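Local atomic coordinates of TfuA domain-containing protein (Methanosarcina acetivorans, PDB entry 6XP8), a protein that takes part in peptide backbone thioamidation, probably as the partner of a YcaO enzyme that installs the thioamide. Residues I5-S10 and I46-F51; L128-E133 and N193-I198. All blocks are in the same frame, centred on the assembly; numbering follows the deposited sequence.

How the contacts relate
Contact 1 and contact 2 lie in different parts of the chain, their centres about 18 Å apart and their nearest atoms about 5 Å. Contact 1 is buried, at the C-terminal ends of the neighbouring inner strands 3-6 and 43-46 of the parallel sheet; contact 2 is only partly buried and belongs to the helical part, where helix 128-140 meets segment 193-198, the link between helices 181-193 and 198-215. Helix 198-215 touches both, starting at contact 2 and packing on I5, S10 and I47 of contact 1. In contact 1 one carboxylate collects hydroxyl and backbone donors; in contact 2 the roles turn round, and one amide nitrogen is shared between two carboxylates.

Contact 1 of 2, residues I5-S10 and I46-F51; sequences IFTGNS and IIDGIF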
# COMPACT_ATOMS: atom_id res chain seq x y z
N ILE A 5 -5.82 -12.86 -5.75
CA ILE A 5 -5.31 -11.67 -5.04
C ILE A 5 -3.90 -11.33 -5.49
O ILE A 5 -3.00 -12.18 -5.44
CB ILE A 5 -5.31 -11.85 -3.49
CG1 ILE A 5 -6.66 -12.37 -2.97
CG2 ILE A 5 -4.86 -10.58 -2.78
CD1 ILE A 5 -7.81 -11.40 -3.10
N PHE A 6 -3.70 -10.09 -5.91
CA PHE A 6 -2.39 -9.61 -6.32
C PHE A 6 -1.76 -8.85 -5.16
O PHE A 6 -2.20 -7.74 -4.83
CB PHE A 6 -2.50 -8.74 -7.57
CG PHE A 6 -3.10 -9.46 -8.75
CD1 PHE A 6 -2.28 -10.17 -9.63
CD2 PHE A 6 -4.47 -9.44 -8.98
CE1 PHE A 6 -2.82 -10.85 -10.72
CE2 PHE A 6 -5.02 -10.13 -10.06
CZ PHE A 6 -4.19 -10.83 -10.93
N THR A 7 -0.75 -9.46 -4.54
CA THR A 7 -0.08 -8.90 -3.36
C THR A 7 1.35 -9.46 -3.21
O THR A 7 1.88 -10.04 -4.16
CB THR A 7 -0.96 -8.99 -2.06
OG1 THR A 7 -0.45 -8.11 -1.05
CG2 THR A 7 -1.07 -10.42 -1.51
N GLY A 8 1.97 -9.26 -2.05
CA GLY A 8 3.35 -9.67 -1.82
C GLY A 8 4.17 -8.60 -1.14
O GLY A 8 5.07 -8.92 -0.36
N ASN A 9 3.86 -7.34 -1.44
CA ASN A 9 4.56 -6.17 -0.89
C ASN A 9 3.95 -5.72 0.44
O ASN A 9 4.62 -5.72 1.47
CB ASN A 9 4.59 -4.99 -1.88
CG ASN A 9 5.13 -5.36 -3.25
OD1 ASN A 9 5.91 -6.31 -3.42
ND2 ASN A 9 4.73 -4.59 -4.25
N SER A 10 2.67 -5.35 0.41
CA SER A 10 1.97 -4.79 1.59
C SER A 10 1.71 -5.87 2.65
O SER A 10 1.67 -5.58 3.85
CB SER A 10 0.66 -4.13 1.16
OG SER A 10 0.92 -3.07 0.26
N ILE A 46 -7.11 -6.47 -5.80
CA ILE A 46 -5.88 -5.77 -6.18
C ILE A 46 -5.36 -5.07 -4.94
O ILE A 46 -6.01 -4.16 -4.42
CB ILE A 46 -6.08 -4.76 -7.34
CG1 ILE A 46 -6.66 -5.45 -8.59
CG2 ILE A 46 -4.76 -4.06 -7.66
CD1 ILE A 46 -7.13 -4.49 -9.68
N ILE A 47 -4.21 -5.52 -4.44
CA ILE A 47 -3.51 -4.84 -3.34
C ILE A 47 -2.31 -4.12 -3.95
O ILE A 47 -2.31 -2.89 -4.07
CB ILE A 47 -3.13 -5.80 -2.18
CG1 ILE A 47 -4.40 -6.45 -1.59
CG2 ILE A 47 -2.35 -5.05 -1.10
CD1 ILE A 47 -4.18 -7.53 -0.54
N ASP A 48 -1.32 -4.90 -4.38
CA ASP A 48 -0.06 -4.38 -4.91
C ASP A 48 -0.01 -4.51 -6.43
O ASP A 48 -0.60 -5.43 -7.01
CB ASP A 48 1.12 -5.10 -4.26
CG ASP A 48 1.13 -4.95 -2.75
OD1 ASP A 48 0.96 -3.81 -2.27
OD2 ASP A 48 1.30 -5.97 -2.05
N GLY A 49 0.71 -3.57 -7.04
CA GLY A 49 0.91 -3.56 -8.48
C GLY A 49 2.09 -2.69 -8.85
O GLY A 49 2.46 -1.77 -8.11
N ILE A 50 2.68 -2.99 -10.01
CA ILE A 50 3.78 -2.19 -10.54
C ILE A 50 3.24 -0.82 -10.95
O ILE A 50 2.16 -0.73 -11.56
CB ILE A 50 4.50 -2.94 -11.70
CG1 ILE A 50 5.49 -3.97 -11.14
CG2 ILE A 50 5.31 -1.99 -12.58
CD1 ILE A 50 4.86 -5.26 -10.65
N PHE A 51 3.97 0.24 -10.62
CA PHE A 51 3.53 1.62 -10.88
C PHE A 51 4.02 2.23 -12.20
O PHE A 51 3.42 3.17 -12.70
CB PHE A 51 3.88 2.55 -9.70
CG PHE A 51 3.11 2.24 -8.45
CD1 PHE A 51 1.73 2.44 -8.39
CD2 PHE A 51 3.76 1.73 -7.32
CE1 PHE A 51 1.01 2.14 -7.24
CE2 PHE A 51 3.05 1.44 -6.16
CZ PHE A 51 1.67 1.64 -6.12
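Strands 3-6 and 43-46 end here side by side, F6 and I46 forming a parallel bridge with CA atoms 5.2 Å apart, and F6 O takes both I47 N and D48 N. I47 N, 3.0 Å from F6 O, lies in the carbonyl plane, whereas D48 N comes from above it. The side chain of D48 points into the curve of residues 7-10, CG anti to its own carbonyl carbon, which brings OD2 in among their donors. T7 OG1, 2.9 Å from D48 OD2, donates out of plane from one face of the carboxylate, N9 N and S10 N from the opposite face. Of the two backbone N-H bonds, that of S10 N to D48 OD2 is the straighter, 2.9 Å at 170°, against 134° for N9 N. D48 OD1 is held by S10 OG at 2.6 Å on its syn lone pair. A torsion anti to the backbone N (chi1 -164°) turns T7 OG1 to the carboxylate. I47 lies alongside T7, pointing the same way, and its CD1 meets I5 CG2 at 3.8 Å; V206 of helix 198-215 packs on I47. An alanine in place of D48 would remove all four bonds to the carboxylate and would probably loosen the 7-10 turn. With three donors on OD2 and one on OD1, the buried carboxylate is probably kept ionised and fixed in rotation, tying the two strand-end loops together.

Contact 2 of 2, residues L128-E133 and N193-I198; sequences LVNIRE and NSEVDI
N130 reaches out from helix 128-140 with CG anti to its own carbonyl carbon (chi1 -79°), and its side chain crosses those of E195 and D197 obliquely. The carboxylate of E195 stands nearly perpendicular to the amide plane, at 89°, and that of D197 is turned by 76°; ND2 meets each acid from above its carboxylate plane. N130 ND2 gives one bond to E195 OE2 at 3.1 Å and another to D197 OD1 at 3.0 Å; D197 OD1 lies in the amide plane, while E195 OE2 is tilted from it. E195 arrives as an extended chain, and its OE2 also bonds Y166 OH. At the other end of the amide, N130 OD1 accepts from K199 N and lies 3.3 Å from I198 CG2. D197 is the N-cap of helix 198-215, OD1 taking R200 N as well as the amide of N130. The apolar contacts flank this polar centre. I198 crosses V129 at about a right angle, CG2 to CG2 at 3.8 Å, and V196 sets its CG1 against E133 CB at 3.7 Å. The chemistry is that of a helix start pinned to another helix: N130 donates to the capping aspartate and accepts from the first turn, and its two acidic partners, drawn to one NH2 group, would probably each have their negative charge eased by it.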
# COMPACT_ATOMS: atom_id res chain seq x y z
N LEU A 128 5.57 6.13 1.87
CA LEU A 128 5.29 7.43 2.46
C LEU A 128 4.07 7.44 3.38
O LEU A 128 4.11 8.09 4.42
CB LEU A 128 5.16 8.51 1.37
CG LEU A 128 5.07 9.99 1.76
CD1 LEU A 128 6.20 10.43 2.68
CD2 LEU A 128 5.06 10.82 0.49
N VAL A 129 3.00 6.72 3.01
CA VAL A 129 1.81 6.60 3.89
C VAL A 129 2.12 6.04 5.29
O VAL A 129 1.59 6.55 6.27
CB VAL A 129 0.61 5.84 3.25
CG1 VAL A 129 -0.01 6.68 2.14
CG2 VAL A 129 1.00 4.46 2.76
N ASN A 130 2.99 5.02 5.35
CA ASN A 130 3.48 4.46 6.63
C ASN A 130 4.31 5.50 7.40
O ASN A 130 4.19 5.58 8.63
CB ASN A 130 4.31 3.19 6.41
CG ASN A 130 3.47 1.94 6.15
OD1 ASN A 130 2.28 2.00 5.84
ND2 ASN A 130 4.12 0.78 6.25
N ILE A 131 5.14 6.27 6.69
CA ILE A 131 5.96 7.33 7.30
C ILE A 131 5.05 8.41 7.91
O ILE A 131 5.26 8.82 9.06
CB ILE A 131 6.99 7.93 6.30
CG1 ILE A 131 8.04 6.88 5.92
CG2 ILE A 131 7.67 9.18 6.87
CD1 ILE A 131 8.81 7.18 4.64
N ARG A 132 4.03 8.82 7.16
CA ARG A 132 3.03 9.79 7.62
C ARG A 132 2.39 9.36 8.95
O ARG A 132 2.39 10.12 9.92
CB ARG A 132 1.93 10.00 6.56
CG ARG A 132 2.37 10.75 5.31
CD ARG A 132 1.18 11.03 4.40
NE ARG A 132 1.55 11.73 3.16
CZ ARG A 132 1.76 13.04 3.05
NH1 ARG A 132 1.66 13.85 4.10
NH2 ARG A 132 2.07 13.55 1.86
N GLU A 133 1.90 8.12 8.98
CA GLU A 133 1.20 7.58 10.14
C GLU A 133 2.11 7.30 11.32
O GLU A 133 1.71 7.47 12.48
CB GLU A 133 0.44 6.31 9.73
CG GLU A 133 -0.80 6.59 8.90
CD GLU A 133 -1.83 7.42 9.64
OE1 GLU A 133 -2.47 6.89 10.57
OE2 GLU A 133 -2.00 8.60 9.29
N ASN A 193 9.98 -0.57 15.96
CA ASN A 193 9.24 -1.46 16.87
C ASN A 193 7.75 -1.19 16.95
O ASN A 193 6.97 -2.07 17.34
CB ASN A 193 9.87 -1.42 18.27
CG ASN A 193 11.29 -1.95 18.29
OD1 ASN A 193 11.54 -3.10 17.93
ND2 ASN A 193 12.22 -1.11 18.71
N SER A 194 7.34 0.03 16.61
CA SER A 194 5.95 0.47 16.70
C SER A 194 5.51 1.21 15.45
O SER A 194 4.78 2.21 15.53
CB SER A 194 5.74 1.33 17.95
OG SER A 194 6.34 0.74 19.10
N GLU A 195 5.95 0.73 14.29
CA GLU A 195 5.49 1.28 13.01
C GLU A 195 3.97 1.15 12.90
O GLU A 195 3.40 0.11 13.28
CB GLU A 195 6.16 0.59 11.82
CG GLU A 195 5.83 1.24 10.47
CD GLU A 195 6.39 0.51 9.26
OE1 GLU A 195 6.71 -0.70 9.35
OE2 GLU A 195 6.50 1.15 8.20
N VAL A 196 3.33 2.21 12.41
CA VAL A 196 1.93 2.16 12.01
C VAL A 196 1.96 1.74 10.54
O VAL A 196 2.14 2.57 9.64
CB VAL A 196 1.21 3.52 12.21
CG1 VAL A 196 -0.28 3.40 11.88
CG2 VAL A 196 1.39 4.03 13.64
N ASP A 197 1.82 0.43 10.34
CA ASP A 197 1.90 -0.20 9.03
C ASP A 197 0.51 -0.17 8.39
O ASP A 197 -0.23 -1.17 8.37
CB ASP A 197 2.46 -1.63 9.16
CG ASP A 197 2.89 -2.23 7.82
OD1 ASP A 197 2.50 -1.73 6.73
OD2 ASP A 197 3.62 -3.25 7.85
N ILE A 198 0.16 1.01 7.88
CA ILE A 198 -1.17 1.24 7.32
C ILE A 198 -1.40 0.42 6.05
O ILE A 198 -2.52 -0.02 5.80
CB ILE A 198 -1.50 2.75 7.15
CG1 ILE A 198 -3.00 2.97 6.88
CG2 ILE A 198 -0.65 3.42 6.07
CD1 ILE A 198 -3.90 2.57 8.04